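PDB 1EZW: coenzyme f420-dependent n5,n10-methylenetetrahydromethanopterin reductase from Methanopyrus kandleri, which catalyses the reversible reduction of methylene-tetrahydromethanopterin to methyl-tetrahydromethanopterin with reduced coenzyme F420, a step of methanogenesis from carbon dioxide. Local coordinates for the interface of chains A and B. Coordinates in Å, arbitrary orientation; residue numbers count along the deposited sequence, not the author numbering. Chains: chain A/B, Coenzyme f420-dependent n5,n10-methylenetetrahydromethanopterin reductase.

Contact 1: the interface of chains A and B. Residues chain A 40, 42-44; chain B 78-79, 82, 141.
Three hydroxyl side chains of chain B, those of B:Tyr141, B:Ser78 and B:Thr82, read the backbone of the A:Tyr40 to A:Ser44 loop in this part of the two-fold interface between subunits of the (beta, alpha)8 barrel enzyme. Their bonds to the loop end on main-chain groups, so recognition in this patch probably depends more on its course than on its side chains. Hydrogen bonds dominate. The phenol OH of B:Tyr141, from helix 127-142, donates to the carbonyl O of A:Tyr40 at 2.7 Å, meeting it almost end-on with a C=O...O angle of 160°. From helix 73-86, B:Ser78 OG donates to A:Asn42 O at 2.8 Å and lies in the carbonyl plane; with OG anti to its own backbone N (chi1 176°), the hydroxyl is directed at the loop. One turn further along that helix, B:Thr82 OG1 works in both directions. It accepts the backbone N-H of A:Ser44 at 3.0 Å in a nearly straight bond, 168° at the hydrogen, and donates to B:Ser78 O within its own helix at 2.7 Å. That second bond, approaching from above the carbonyl plane, probably sets the hydroxyl's rotation, leaving the oxygen to accept from the loop.

Looser contacts surround this polar ladder. The ring of A:Tyr43 presents its edge to B:Thr82, with OG1 in the ring plane and CD2 3.9 Å from B:Thr82 CA. The amide oxygen of B:Asn79 comes near A:Ser44 CB and OG without an evident hydrogen bond. The two tyrosines make van der Waals contact at an edge of the B:Tyr141 ring, where A:Tyr40 CD1 lies in plane, 4.0 Å from B:Tyr141 CE1.

Contact 2: the interface of chains A and B. Residues chain A 40-41, 105-106; chain B 74, 158-160.
This is a mixed polar and apolar patch of a two-fold homodimer interface, in which a tyrosine and a lysine of one subunit engage a loop and a helix start of the other; it helps to join two barrels within the homotetramer. The patch shows how an aromatic residue can serve both kinds of contact, with its ring used for packing and its hydroxyl for recognition.

B:Leu74, near the start of helix 73-86, runs parallel to A:Tyr40. Its CD1 rests over one face of the ring toward the rim, while CB of A:Asn41 lies over the rim of the opposite face, so the ring is flanked on both sides, by a residue of the partner and by its own neighbour in sequence. The same leucine branch reaches A:Met106, its CD1 lying 3.8 Å from A:Met106 CA, and the leucine and methionine side chains run antiparallel past one another. At the phenol end, B:Ala159 packs its methyl CB 3.6 Å from A:Tyr40 CZ.

Polar contacts gather on B:Asp160. The hydroxyl OH of A:Tyr40 donates to the backbone O of B:Asp160 at 2.6 Å, placed in the plane of the carbonyl at one of the oxygen's lone pairs, with a C=O...O angle of 138°. The backbone N of B:Asp160 is also nearby, but its N-H points elsewhere. A:Lys105, from helix 100-106, crosses the aspartate obliquely with its chain extended beyond CG (chi2 171°). Its aliphatic part runs beside the loop, CB lying 3.9 Å from B:Ala159 CA. On the other side, B:Asp160 CG sits between its own backbone N and carbonyl carbon (chi1 65°), which brings the carboxylate to the lysine. The side-chain amino group then forms a salt bridge with it, although its hydrogen-bond geometry is weak; A:Lys105 NZ is 2.9 Å from B:Asp160 OD1.

Contact 1: the interface of chains A and B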
loop_
_atom_site.group_PDB
_atom_site.type_symbol
_atom_site.label_atom_id
_atom_site.label_comp_id
_atom_site.label_asym_id
_atom_site.label_seq_id
_atom_site.Cartn_x
_atom_site.Cartn_y
_atom_site.Cartn_z
ATOM N N TYR A 40 -14.810 -17.069 9.340
ATOM C CA TYR A 40 -13.867 -17.853 8.543
ATOM C C TYR A 40 -14.267 -17.957 7.074
ATOM O O TYR A 40 -13.405 -18.135 6.198
ATOM C CB TYR A 40 -13.734 -19.285 9.133
ATOM C CG TYR A 40 -14.875 -20.163 8.671
ATOM C CD1 TYR A 40 -14.796 -20.836 7.443
ATOM C CD2 TYR A 40 -16.127 -20.105 9.324
ATOM C CE1 TYR A 40 -15.921 -21.399 6.842
ATOM C CE2 TYR A 40 -17.273 -20.676 8.724
ATOM C CZ TYR A 40 -17.167 -21.297 7.494
ATOM O OH TYR A 40 -18.307 -21.728 6.837
ATOM N N ASN A 42 -15.330 -15.732 5.082
ATOM C CA ASN A 42 -15.051 -14.529 4.294
ATOM C C ASN A 42 -13.567 -14.247 4.325
ATOM O O ASN A 42 -12.808 -15.038 4.891
ATOM C CB ASN A 42 -15.824 -13.363 4.895
ATOM C CG ASN A 42 -17.329 -13.551 4.716
ATOM O OD1 ASN A 42 -17.761 -13.961 3.653
ATOM N ND2 ASN A 42 -18.106 -13.239 5.730
ATOM N N TYR A 43 -13.147 -13.138 3.708
ATOM C CA TYR A 43 -11.718 -12.810 3.746
ATOM C C TYR A 43 -11.378 -12.461 5.212
ATOM O O TYR A 43 -12.217 -12.009 5.995
ATOM C CB TYR A 43 -11.405 -11.667 2.780
ATOM C CG TYR A 43 -11.506 -12.081 1.341
ATOM C CD1 TYR A 43 -12.614 -11.722 0.565
ATOM C CD2 TYR A 43 -10.475 -12.851 0.756
ATOM C CE1 TYR A 43 -12.706 -12.120 -0.792
ATOM C CE2 TYR A 43 -10.542 -13.246 -0.569
ATOM C CZ TYR A 43 -11.660 -12.880 -1.337
ATOM O OH TYR A 43 -11.710 -13.283 -2.647
ATOM N N SER A 44 -10.139 -12.699 5.598
ATOM C CA SER A 44 -9.761 -12.532 6.989
ATOM C C SER A 44 -9.676 -11.089 7.374
ATOM O O SER A 44 -9.252 -10.250 6.589
ATOM C CB SER A 44 -8.440 -13.243 7.264
ATOM O OG SER A 44 -7.361 -12.590 6.623
ATOM N N SER B 78 -8.725 -19.266 5.572
ATOM C CA SER B 78 -9.137 -17.920 5.206
ATOM C C SER B 78 -7.914 -16.989 5.066
ATOM O O SER B 78 -7.829 -16.232 4.066
ATOM C CB SER B 78 -10.093 -17.355 6.280
ATOM O OG SER B 78 -10.443 -15.993 5.974
ATOM N N ASN B 79 -6.992 -17.018 6.047
ATOM C CA ASN B 79 -5.769 -16.180 5.977
ATOM C C ASN B 79 -5.026 -16.438 4.671
ATOM O O ASN B 79 -4.680 -15.499 3.952
ATOM C CB ASN B 79 -4.792 -16.473 7.106
ATOM C CG ASN B 79 -5.284 -15.995 8.417
ATOM O OD1 ASN B 79 -6.209 -15.212 8.459
ATOM N ND2 ASN B 79 -4.649 -16.431 9.513
ATOM N N THR B 82 -6.787 -15.154 1.630
ATOM C CA THR B 82 -6.802 -13.672 1.624
ATOM C C THR B 82 -5.446 -13.151 1.152
ATOM O O THR B 82 -5.392 -12.277 0.299
ATOM C CB THR B 82 -7.165 -13.145 3.024
ATOM O OG1 THR B 82 -8.449 -13.682 3.388
ATOM C CG2 THR B 82 -7.275 -11.578 3.041
ATOM N N TYR B 141 -11.189 -25.763 1.480
ATOM C CA TYR B 141 -11.548 -24.336 1.520
ATOM C C TYR B 141 -11.101 -23.645 0.220
ATOM O O TYR B 141 -11.853 -22.896 -0.401
ATOM C CB TYR B 141 -10.861 -23.703 2.743
ATOM C CG TYR B 141 -11.232 -22.255 3.004
ATOM C CD1 TYR B 141 -12.151 -21.916 3.985
ATOM C CD2 TYR B 141 -10.660 -21.229 2.247
ATOM C CE1 TYR B 141 -12.505 -20.562 4.231
ATOM C CE2 TYR B 141 -10.999 -19.880 2.482
ATOM C CZ TYR B 141 -11.915 -19.556 3.470
ATOM O OH TYR B 141 -12.215 -18.219 3.764
#

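Contact 2: the interface of chains A and B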
loop_
_atom_site.group_PDB
_atom_site.type_symbol
_atom_site.label_atom_id
_atom_site.label_comp_id
_atom_site.label_asym_id
_atom_site.label_seq_id
_atom_site.Cartn_x
_atom_site.Cartn_y
_atom_site.Cartn_z
ATOM N N TYR A 40 -14.810 -17.069 9.340
ATOM C CA TYR A 40 -13.867 -17.853 8.543
ATOM C C TYR A 40 -14.267 -17.957 7.074
ATOM O O TYR A 40 -13.405 -18.135 6.198
ATOM C CB TYR A 40 -13.734 -19.285 9.133
ATOM C CG TYR A 40 -14.875 -20.163 8.671
ATOM C CD1 TYR A 40 -14.796 -20.836 7.443
ATOM C CD2 TYR A 40 -16.127 -20.105 9.324
ATOM C CE1 TYR A 40 -15.921 -21.399 6.842
ATOM C CE2 TYR A 40 -17.273 -20.676 8.724
ATOM C CZ TYR A 40 -17.167 -21.297 7.494
ATOM O OH TYR A 40 -18.307 -21.728 6.837
ATOM N N ASN A 41 -15.570 -17.849 6.778
ATOM C CA ASN A 41 -15.982 -18.034 5.395
ATOM C C ASN A 41 -15.676 -16.861 4.486
ATOM O O ASN A 41 -15.736 -16.976 3.275
ATOM C CB ASN A 41 -17.490 -18.367 5.304
ATOM C CG ASN A 41 -18.356 -17.379 6.051
ATOM O OD1 ASN A 41 -18.168 -17.148 7.230
ATOM N ND2 ASN A 41 -19.332 -16.820 5.367
ATOM N N LYS A 105 -21.166 -24.000 11.631
ATOM C CA LYS A 105 -20.476 -24.364 10.402
ATOM C C LYS A 105 -19.063 -24.832 10.729
ATOM O O LYS A 105 -18.595 -25.781 10.138
ATOM C CB LYS A 105 -20.388 -23.173 9.431
ATOM C CG LYS A 105 -21.718 -22.775 8.764
ATOM C CD LYS A 105 -21.497 -21.458 8.021
ATOM C CE LYS A 105 -22.767 -20.872 7.414
ATOM N NZ LYS A 105 -22.420 -19.486 6.925
ATOM N N MET A 106 -18.395 -24.159 11.663
ATOM C CA MET A 106 -17.018 -24.523 12.010
ATOM C C MET A 106 -16.911 -25.828 12.776
ATOM O O MET A 106 -15.859 -26.459 12.748
ATOM C CB MET A 106 -16.368 -23.426 12.848
ATOM C CG MET A 106 -16.281 -22.098 12.128
ATOM S SD MET A 106 -15.411 -20.849 13.079
ATOM C CE MET A 106 -13.660 -21.357 12.713
ATOM N N LEU B 74 -9.876 -23.456 9.729
ATOM C CA LEU B 74 -10.680 -22.718 8.765
ATOM C C LEU B 74 -10.225 -21.252 8.785
ATOM O O LEU B 74 -10.341 -20.571 7.777
ATOM C CB LEU B 74 -12.183 -22.788 9.109
ATOM C CG LEU B 74 -12.808 -24.150 8.754
ATOM C CD1 LEU B 74 -14.252 -24.218 9.350
ATOM C CD2 LEU B 74 -12.861 -24.323 7.210
ATOM N N THR B 158 -21.016 -28.095 8.142
ATOM C CA THR B 158 -20.971 -27.886 6.694
ATOM C C THR B 158 -20.567 -26.437 6.545
ATOM O O THR B 158 -21.387 -25.534 6.618
ATOM C CB THR B 158 -22.339 -28.152 6.074
ATOM O OG1 THR B 158 -22.617 -29.551 6.266
ATOM C CG2 THR B 158 -22.340 -27.830 4.610
ATOM N N ALA B 159 -19.277 -26.231 6.301
ATOM C CA ALA B 159 -18.741 -24.874 6.275
ATOM C C ALA B 159 -18.616 -24.270 4.887
ATOM O O ALA B 159 -17.652 -24.541 4.186
ATOM C CB ALA B 159 -17.386 -24.885 6.965
ATOM N N ASP B 160 -19.603 -23.466 4.487
ATOM C CA ASP B 160 -19.552 -22.862 3.185
ATOM C C ASP B 160 -18.420 -21.838 3.182
ATOM O O ASP B 160 -17.937 -21.402 4.247
ATOM C CB ASP B 160 -20.900 -22.231 2.836
ATOM C CG ASP B 160 -21.261 -21.088 3.733
ATOM O OD1 ASP B 160 -21.132 -21.194 4.970
ATOM O OD2 ASP B 160 -21.715 -20.062 3.193
#

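Contacts 1 and 2 are neighbouring patches of one interface, their C-alpha centres about 10 Å apart. A:Tyr40 belongs to both and divides its work: the backbone carbonyl serves contact 1 and most of the side chain serves contact 2. On the partner, helix 73-86 runs through both, supplying its first turn to contact 2 and later turns to contact 1. A shift of either element would probably be felt in both patches, so they may well dock as a unit. Two-fold symmetry repeats the pair with the chains exchanged, so each subunit offers both its tyrosine loop and its receiving helix.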